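Local coordinates for protein nisin leader peptide-processing serine protease NisP (Lactococcus lactis subsp. lactis, PDB 4MZD) that probably cleaves the leader peptide from the lantibiotic nisin as a subtilisin-like, cell-wall-attached serine endopeptidase, at residues N112-N120 / G167-V175; V359-Y370 / L395-G403. All coordinates share one frame; numbering follows the deposited sequence.

Interaction 1. Residues N112-N120 / G167-V175; sequences NSLGNYFKN and GITVNIYRV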
loop_
_atom_site.group_PDB
_atom_site.type_symbol
_atom_site.label_atom_id
_atom_site.label_comp_id
_atom_site.label_asym_id
_atom_site.label_seq_id
_atom_site.Cartn_x
_atom_site.Cartn_y
_atom_site.Cartn_z
ATOM N N ASN A 112 -0.606 7.404 19.557
ATOM C CA ASN A 112 0.054 6.452 20.446
ATOM C C ASN A 112 0.801 5.336 19.721
ATOM O O ASN A 112 1.470 4.527 20.362
ATOM C CB ASN A 112 -0.948 5.864 21.438
ATOM C CG ASN A 112 -1.388 6.864 22.480
ATOM O OD1 ASN A 112 -0.797 7.934 22.615
ATOM N ND2 ASN A 112 -2.422 6.513 23.237
ATOM N N SER A 113 0.696 5.303 18.394
ATOM C CA SER A 113 1.391 4.307 17.578
ATOM C C SER A 113 2.696 4.815 16.986
ATOM O O SER A 113 3.441 4.051 16.368
ATOM C CB SER A 113 0.511 3.877 16.402
ATOM O OG SER A 113 -0.683 3.274 16.851
ATOM N N LEU A 114 2.957 6.111 17.093
ATOM C CA LEU A 114 4.102 6.667 16.380
ATOM C C LEU A 114 5.421 6.206 16.970
ATOM O O LEU A 114 5.648 6.309 18.174
ATOM C CB LEU A 114 4.056 8.197 16.357
ATOM C CG LEU A 114 3.460 8.860 15.106
ATOM C CD1 LEU A 114 4.298 8.602 13.849
ATOM C CD2 LEU A 114 2.022 8.417 14.889
ATOM N N GLY A 115 6.287 5.693 16.107
ATOM C CA GLY A 115 7.627 5.320 16.501
ATOM C C GLY A 115 8.573 6.503 16.464
ATOM O O GLY A 115 8.172 7.648 16.244
ATOM N N ASN A 116 9.849 6.219 16.670
ATOM C CA ASN A 116 10.839 7.268 16.821
ATOM C C ASN A 116 11.625 7.554 15.551
ATOM O O ASN A 116 12.525 8.391 15.559
ATOM C CB ASN A 116 11.803 6.905 17.947
ATOM C CG ASN A 116 11.125 6.850 19.297
ATOM O OD1 ASN A 116 10.092 7.480 19.512
ATOM N ND2 ASN A 116 11.707 6.102 20.219
ATOM N N TYR A 117 11.288 6.872 14.464
ATOM C CA TYR A 117 12.043 7.012 13.226
ATOM C C TYR A 117 11.185 7.618 12.126
ATOM O O TYR A 117 10.017 7.266 11.966
ATOM C CB TYR A 117 12.600 5.659 12.779
ATOM C CG TYR A 117 13.537 5.051 13.787
ATOM C CD1 TYR A 117 14.898 5.291 13.729
ATOM C CD2 TYR A 117 13.056 4.247 14.809
ATOM C CE1 TYR A 117 15.757 4.742 14.664
ATOM C CE2 TYR A 117 13.904 3.696 15.748
ATOM C CZ TYR A 117 15.250 3.945 15.672
ATOM O OH TYR A 117 16.088 3.385 16.611
ATOM N N PHE A 118 11.775 8.518 11.350
ATOM C CA PHE A 118 11.019 9.205 10.311
ATOM C C PHE A 118 11.980 9.920 9.391
ATOM O O PHE A 118 13.107 10.236 9.772
ATOM C CB PHE A 118 10.055 10.227 10.925
ATOM C CG PHE A 118 10.736 11.229 11.822
ATOM C CD1 PHE A 118 11.242 12.421 11.313
ATOM C CD2 PHE A 118 10.896 10.962 13.174
ATOM C CE1 PHE A 118 11.887 13.328 12.141
ATOM C CE2 PHE A 118 11.530 11.869 14.003
ATOM C CZ PHE A 118 12.027 13.049 13.486
ATOM N N LYS A 119 11.530 10.186 8.177
ATOM C CA LYS A 119 12.311 10.993 7.261
ATOM C C LYS A 119 11.424 11.510 6.148
ATOM O O LYS A 119 10.559 10.799 5.644
ATOM C CB LYS A 119 13.449 10.179 6.649
ATOM C CG LYS A 119 14.521 11.036 5.995
ATOM C CD LYS A 119 15.402 11.718 7.036
ATOM C CE LYS A 119 16.178 10.715 7.874
ATOM N NZ LYS A 119 17.051 11.383 8.889
ATOM N N ASN A 120 11.667 12.757 5.768
ATOM C CA ASN A 120 11.089 13.337 4.565
ATOM C C ASN A 120 12.064 13.180 3.405
ATOM O O ASN A 120 13.192 13.683 3.472
ATOM C CB ASN A 120 10.793 14.811 4.800
ATOM C CG ASN A 120 10.266 15.496 3.565
ATOM O OD1 ASN A 120 9.614 14.875 2.721
ATOM N ND2 ASN A 120 10.538 16.790 3.449
ATOM N N GLY A 167 -2.398 -0.124 17.464
ATOM C CA GLY A 167 -1.317 0.357 18.293
ATOM C C GLY A 167 0.077 -0.117 17.909
ATOM O O GLY A 167 1.053 0.283 18.542
ATOM N N ILE A 168 0.199 -0.959 16.884
ATOM C CA ILE A 168 1.523 -1.386 16.450
ATOM C C ILE A 168 2.340 -0.168 16.011
ATOM O O ILE A 168 1.816 0.775 15.424
ATOM C CB ILE A 168 1.444 -2.473 15.349
ATOM C CG1 ILE A 168 2.716 -3.314 15.313
ATOM C CG2 ILE A 168 1.120 -1.863 13.984
ATOM C CD1 ILE A 168 2.527 -4.626 14.572
ATOM N N THR A 169 3.630 -0.179 16.304
ATOM C CA THR A 169 4.469 0.976 16.019
ATOM C C THR A 169 4.592 1.214 14.522
ATOM O O THR A 169 4.833 0.281 13.749
ATOM C CB THR A 169 5.864 0.798 16.640
ATOM O OG1 THR A 169 5.716 0.597 18.050
ATOM C CG2 THR A 169 6.723 2.022 16.411
ATOM N N VAL A 170 4.406 2.467 14.118
ATOM C CA VAL A 170 4.639 2.867 12.735
ATOM C C VAL A 170 5.657 3.998 12.666
ATOM O O VAL A 170 5.627 4.937 13.477
ATOM C CB VAL A 170 3.336 3.270 12.009
ATOM C CG1 VAL A 170 2.407 2.077 11.928
ATOM C CG2 VAL A 170 2.660 4.451 12.683
ATOM N N ASN A 171 6.567 3.880 11.701
ATOM C CA ASN A 171 7.551 4.907 11.411
ATOM C C ASN A 171 7.256 5.469 10.025
ATOM O O ASN A 171 6.773 4.740 9.162
ATOM C CB ASN A 171 8.961 4.332 11.511
ATOM C CG ASN A 171 9.328 3.959 12.936
ATOM O OD1 ASN A 171 9.214 4.770 13.850
ATOM N ND2 ASN A 171 9.742 2.721 13.131
ATOM N N ILE A 172 7.522 6.754 9.819
ATOM C CA ILE A 172 6.937 7.502 8.711
ATOM C C ILE A 172 7.984 8.040 7.748
ATOM O O ILE A 172 8.877 8.789 8.143
ATOM C CB ILE A 172 6.123 8.690 9.263
ATOM C CG1 ILE A 172 5.130 8.209 10.326
ATOM C CG2 ILE A 172 5.456 9.465 8.141
ATOM C CD1 ILE A 172 4.148 7.193 9.830
ATOM N N TYR A 173 7.834 7.679 6.472
ATOM C CA TYR A 173 8.766 8.075 5.419
ATOM C C TYR A 173 7.970 8.773 4.328
ATOM O O TYR A 173 7.185 8.143 3.619
ATOM C CB TYR A 173 9.549 6.851 4.909
ATOM C CG TYR A 173 10.243 6.199 6.075
ATOM C CD1 TYR A 173 11.448 6.697 6.553
ATOM C CD2 TYR A 173 9.647 5.157 6.771
ATOM C CE1 TYR A 173 12.050 6.158 7.675
ATOM C CE2 TYR A 173 10.246 4.609 7.896
ATOM C CZ TYR A 173 11.445 5.109 8.340
ATOM O OH TYR A 173 12.028 4.567 9.461
ATOM N N ARG A 174 8.137 10.089 4.227
ATOM C CA ARG A 174 7.308 10.879 3.329
ATOM C C ARG A 174 7.935 10.992 1.947
ATOM O O ARG A 174 9.068 11.464 1.806
ATOM C CB ARG A 174 7.053 12.273 3.906
ATOM C CG ARG A 174 6.085 13.090 3.067
ATOM C CD ARG A 174 5.508 14.300 3.775
ATOM N NE ARG A 174 6.441 15.414 3.896
ATOM C CZ ARG A 174 6.609 16.379 2.991
ATOM N NH1 ARG A 174 7.469 17.358 3.237
ATOM N NH2 ARG A 174 5.918 16.388 1.864
ATOM N N VAL A 175 7.178 10.565 0.936
ATOM C CA VAL A 175 7.622 10.622 -0.454
ATOM C C VAL A 175 6.638 11.357 -1.363
ATOM O O VAL A 175 6.829 11.397 -2.576
ATOM C CB VAL A 175 7.939 9.220 -1.035
ATOM C CG1 VAL A 175 9.061 8.555 -0.250
ATOM C CG2 VAL A 175 6.692 8.347 -1.078
HETATM O O HOH W 1 0.427 1.980 20.592
HETATM O O HOH W 2 3.814 2.089 19.562
#

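Interaction 2. Residues V359-Y370 / L395-G403; sequences VSGALALVVDKY and LNIVDLLNG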
loop_
_atom_site.group_PDB
_atom_site.type_symbol
_atom_site.label_atom_id
_atom_site.label_comp_id
_atom_site.label_asym_id
_atom_site.label_seq_id
_atom_site.Cartn_x
_atom_site.Cartn_y
_atom_site.Cartn_z
ATOM N N VAL A 359 -2.406 -6.060 4.917
ATOM C CA VAL A 359 -1.411 -7.111 4.812
ATOM C C VAL A 359 -0.142 -6.747 5.592
ATOM O O VAL A 359 0.406 -7.583 6.316
ATOM C CB VAL A 359 -1.110 -7.424 3.333
ATOM C CG1 VAL A 359 -0.009 -8.468 3.218
ATOM C CG2 VAL A 359 -2.385 -7.906 2.640
ATOM N N SER A 360 0.329 -5.509 5.465
ATOM C CA SER A 360 1.537 -5.103 6.193
ATOM C C SER A 360 1.390 -5.268 7.700
ATOM O O SER A 360 2.277 -5.796 8.368
ATOM C CB SER A 360 1.890 -3.651 5.894
ATOM O OG SER A 360 2.273 -3.520 4.546
ATOM N N GLY A 361 0.276 -4.792 8.246
ATOM C CA GLY A 361 0.063 -4.910 9.675
ATOM C C GLY A 361 -0.039 -6.358 10.120
ATOM O O GLY A 361 0.481 -6.730 11.170
ATOM N N ALA A 362 -0.734 -7.177 9.337
ATOM C CA ALA A 362 -0.872 -8.594 9.651
ATOM C C ALA A 362 0.490 -9.285 9.654
ATOM O O ALA A 362 0.791 -10.090 10.541
ATOM C CB ALA A 362 -1.806 -9.254 8.663
ATOM N N LEU A 363 1.313 -8.981 8.654
ATOM C CA LEU A 363 2.653 -9.548 8.594
ATOM C C LEU A 363 3.486 -9.132 9.789
ATOM O O LEU A 363 4.249 -9.934 10.321
ATOM C CB LEU A 363 3.356 -9.125 7.312
ATOM C CG LEU A 363 2.943 -9.857 6.046
ATOM C CD1 LEU A 363 3.527 -9.115 4.864
ATOM C CD2 LEU A 363 3.421 -11.308 6.081
ATOM N N ALA A 364 3.346 -7.879 10.207
ATOM C CA ALA A 364 4.086 -7.399 11.364
ATOM C C ALA A 364 3.674 -8.168 12.625
ATOM O O ALA A 364 4.525 -8.511 13.446
ATOM C CB ALA A 364 3.898 -5.904 11.533
ATOM N N LEU A 365 2.383 -8.460 12.780
ATOM C CA LEU A 365 1.929 -9.279 13.911
ATOM C C LEU A 365 2.634 -10.637 13.925
ATOM O O LEU A 365 3.077 -11.096 14.972
ATOM C CB LEU A 365 0.411 -9.481 13.871
ATOM C CG LEU A 365 -0.476 -8.257 14.126
ATOM C CD1 LEU A 365 -1.927 -8.572 13.812
ATOM C CD2 LEU A 365 -0.337 -7.742 15.554
ATOM N N VAL A 366 2.734 -11.264 12.750
ATOM C CA VAL A 366 3.391 -12.560 12.577
ATOM C C VAL A 366 4.874 -12.506 12.904
ATOM O O VAL A 366 5.419 -13.390 13.574
ATOM C CB VAL A 366 3.249 -13.052 11.102
ATOM C CG1 VAL A 366 4.150 -14.257 10.839
ATOM C CG2 VAL A 366 1.808 -13.360 10.778
ATOM N N VAL A 367 5.539 -11.475 12.401
ATOM C CA VAL A 367 6.959 -11.307 12.666
ATOM C C VAL A 367 7.196 -11.250 14.170
ATOM O O VAL A 367 8.095 -11.902 14.696
ATOM C CB VAL A 367 7.507 -10.036 11.985
ATOM C CG1 VAL A 367 8.885 -9.688 12.521
ATOM C CG2 VAL A 367 7.558 -10.226 10.474
ATOM N N ASP A 368 6.362 -10.478 14.854
ATOM C CA ASP A 368 6.478 -10.299 16.294
ATOM C C ASP A 368 6.109 -11.576 17.063
ATOM O O ASP A 368 6.840 -11.995 17.962
ATOM C CB ASP A 368 5.598 -9.123 16.725
ATOM C CG ASP A 368 5.917 -8.623 18.119
ATOM O OD1 ASP A 368 7.043 -8.126 18.330
ATOM O OD2 ASP A 368 5.027 -8.691 18.994
ATOM N N LYS A 369 4.992 -12.202 16.701
ATOM C CA LYS A 369 4.520 -13.383 17.421
ATOM C C LYS A 369 5.469 -14.570 17.301
ATOM O O LYS A 369 5.749 -15.253 18.284
ATOM C CB LYS A 369 3.129 -13.796 16.937
ATOM C CG LYS A 369 2.627 -15.091 17.578
ATOM C CD LYS A 369 1.258 -15.499 17.044
ATOM C CE LYS A 369 0.838 -16.876 17.554
ATOM N NZ LYS A 369 0.442 -16.855 18.988
ATOM N N TYR A 370 5.959 -14.816 16.092
ATOM C CA TYR A 370 6.744 -16.012 15.813
ATOM C C TYR A 370 8.251 -15.751 15.785
ATOM O O TYR A 370 9.039 -16.683 15.622
ATOM C CB TYR A 370 6.285 -16.655 14.499
ATOM C CG TYR A 370 4.936 -17.348 14.585
ATOM C CD1 TYR A 370 4.816 -18.590 15.197
ATOM C CD2 TYR A 370 3.792 -16.773 14.041
ATOM C CE1 TYR A 370 3.599 -19.237 15.279
ATOM C CE2 TYR A 370 2.559 -17.417 14.117
ATOM C CZ TYR A 370 2.473 -18.654 14.740
ATOM O OH TYR A 370 1.272 -19.321 14.833
ATOM N N LEU A 395 -6.354 -12.248 2.450
ATOM C CA LEU A 395 -5.856 -12.103 3.811
ATOM C C LEU A 395 -6.894 -12.572 4.822
ATOM O O LEU A 395 -8.057 -12.162 4.771
ATOM C CB LEU A 395 -5.525 -10.637 4.088
ATOM C CG LEU A 395 -5.010 -10.349 5.500
ATOM C CD1 LEU A 395 -3.632 -10.970 5.718
ATOM C CD2 LEU A 395 -4.966 -8.851 5.740
ATOM N N ASN A 396 -6.461 -13.427 5.740
ATOM C CA ASN A 396 -7.280 -13.832 6.870
ATOM C C ASN A 396 -6.357 -13.875 8.070
ATOM O O ASN A 396 -5.497 -14.750 8.178
ATOM C CB ASN A 396 -7.936 -15.188 6.632
ATOM C CG ASN A 396 -8.878 -15.571 7.751
ATOM O OD1 ASN A 396 -8.453 -15.799 8.880
ATOM N ND2 ASN A 396 -10.168 -15.635 7.446
ATOM N N ILE A 397 -6.521 -12.904 8.962
ATOM C CA ILE A 397 -5.549 -12.715 10.028
ATOM C C ILE A 397 -5.617 -13.824 11.073
ATOM O O ILE A 397 -4.595 -14.213 11.628
ATOM C CB ILE A 397 -5.669 -11.315 10.660
ATOM C CG1 ILE A 397 -5.508 -10.255 9.566
ATOM C CG2 ILE A 397 -4.631 -11.133 11.755
ATOM C CD1 ILE A 397 -5.610 -8.832 10.051
ATOM N N VAL A 398 -6.814 -14.344 11.329
ATOM C CA VAL A 398 -6.927 -15.483 12.227
ATOM C C VAL A 398 -6.124 -16.677 11.696
ATOM O O VAL A 398 -5.365 -17.309 12.442
ATOM C CB VAL A 398 -8.398 -15.856 12.497
ATOM C CG1 VAL A 398 -8.476 -17.168 13.263
ATOM C CG2 VAL A 398 -9.084 -14.733 13.269
ATOM N N ASP A 399 -6.273 -16.979 10.408
ATOM C CA ASP A 399 -5.522 -18.083 9.810
ATOM C C ASP A 399 -4.022 -17.827 9.899
ATOM O O ASP A 399 -3.238 -18.736 10.179
ATOM C CB ASP A 399 -5.900 -18.291 8.344
ATOM C CG ASP A 399 -7.270 -18.908 8.167
ATOM O OD1 ASP A 399 -7.857 -19.400 9.155
ATOM O OD2 ASP A 399 -7.752 -18.919 7.019
ATOM N N LEU A 400 -3.629 -16.583 9.658
ATOM C CA LEU A 400 -2.223 -16.230 9.660
ATOM C C LEU A 400 -1.624 -16.383 11.057
ATOM O O LEU A 400 -0.559 -16.979 11.220
ATOM C CB LEU A 400 -2.061 -14.804 9.154
ATOM C CG LEU A 400 -0.638 -14.363 8.847
ATOM C CD1 LEU A 400 -0.011 -15.285 7.815
ATOM C CD2 LEU A 400 -0.655 -12.932 8.352
ATOM N N LEU A 401 -2.312 -15.853 12.066
ATOM C CA LEU A 401 -1.853 -15.958 13.450
ATOM C C LEU A 401 -1.790 -17.411 13.908
ATOM O O LEU A 401 -0.850 -17.815 14.592
ATOM C CB LEU A 401 -2.754 -15.150 14.387
ATOM C CG LEU A 401 -2.619 -13.625 14.311
ATOM C CD1 LEU A 401 -3.761 -12.951 15.064
ATOM C CD2 LEU A 401 -1.270 -13.167 14.841
ATOM N N ASN A 402 -2.794 -18.197 13.541
ATOM C CA ASN A 402 -2.815 -19.605 13.923
ATOM C C ASN A 402 -1.717 -20.428 13.244
ATOM O O ASN A 402 -1.222 -21.394 13.818
ATOM C CB ASN A 402 -4.200 -20.212 13.680
ATOM C CG ASN A 402 -5.225 -19.731 14.690
ATOM O OD1 ASN A 402 -4.877 -19.353 15.810
ATOM N ND2 ASN A 402 -6.494 -19.753 14.307
ATOM N N GLY A 403 -1.345 -20.043 12.026
ATOM C CA GLY A 403 -0.210 -20.636 11.339
ATOM C C GLY A 403 -0.222 -22.153 11.242
ATOM O O GLY A 403 0.782 -22.811 11.525
#

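Interaction 1. Residues N112-N120 / G167-V175
Strand 117-120 runs parallel to strand 169-174, at 10° between their directions, and Lys119 is held through both its N and its O: its N donates to Ile172 O (3.0 Å) and its O accepts from Arg174 N. Earlier in the ladder Ser113 O receives Val170 N, and Gly115 N donates to Val170 O. The register slips by two residues between the Leu114-Val170 and Phe118-Ile172 pairs, a beta bulge. There the side chain of Asn171 steps in: its OD1 takes Tyr117 N at 3.0 Å, the donor standing 56° out of the amide plane, while the ring of Tyr117 meets the same oxygen with its edge. ND2 of Asn171 is turned to Asn198. Packing is tight where Thr169 CG2, anti to its own N, presses on Gly115 CA at 3.4 Å.

Apolar contact is slight. The side chains of Leu114 and Ile172 cross at about a right angle, Leu114 CD1 meeting Ile172 CG1 at 3.6 Å. Near the strand ends Asn120 lies alongside Arg174, amide and guanidinium 19° from parallel, with OD1 3.1 Å above one guanidinium face. The two groups do not hydrogen-bond to each other; Arg174 NE bonds Asp140 O and NH1 pairs with Glu134, while Asn120 ND2 reaches Asn137 O.

A water joins Asn112 O to Gly167 O. A side-chain amide thus serves Tyr117 N where the register shifts, and pairing with 169-174 resumes beyond the corner.

Interaction 2. Residues V359-Y370 / L395-G403
Val366 and Leu400 meet at the apolar centre, their side chains crossing at about a right angle, with Val366 CG2 driven against Leu400 CG at 3.3 Å, tighter than usual van der Waals contact. The methyl of Ala362 is shared by three partners: Leu400 CD2, Ile397 CG1 and Leu395 CD1, each 3.9 Å from its CB. Leu400 carries its CG anti to the backbone N (chi1 -169°), which swings CD2 between Ala362 and Val366. On one flank Leu395 CD2 reaches Val359 CG2; on another, Leu401 CD2 lies 4.2 Å from Leu365 CB. Phe381 of helix 375-384 also touches both Val366 and Leu400.

Helices 359-370 and 397-402 approach to 9.8 Å between axes at a crossing angle of -21°. Toward their C-terminal ends the character changes: the aliphatic chain of Lys369 passes by Leu401, and Tyr370 OH donates to Leu401 O at 2.6 Å, the hydroxyl tilted 28° from the carbonyl plane. At the other end of the short helix Asn396 is the N-cap, its OD1 accepting Asp399 N.

Small and branched aliphatic groups therefore mesh the helix following the predicted catalytic serine with helix 397-402, and the tyrosine hydroxyl ties their C-terminal ends together.

How the interactions relate
The two interactions belong to one subtilase fold: in interaction 1 strand 117-120 adds to the central sheet beyond 169-174, which also pairs with 95-100, whereas interaction 2 pairs helix 356-370, whose Val359 and Leu363 touch Val243 of strand 241-245, with helix 397-402. Their centres lie 20 Å apart, yet they touch directly, because Ile168 CD1 of interaction 1 packs on Ala364 CB of interaction 2 at 3.6 Å. Neither contact includes a member of the predicted charge relay system. In interaction 1 the side chain of Ile172 is about 7 Å from that of Asp100, and that of Arg174 about 10 Å from that of His147; in interaction 2 the side chain of Val359 is about 12 Å from that of Ser353.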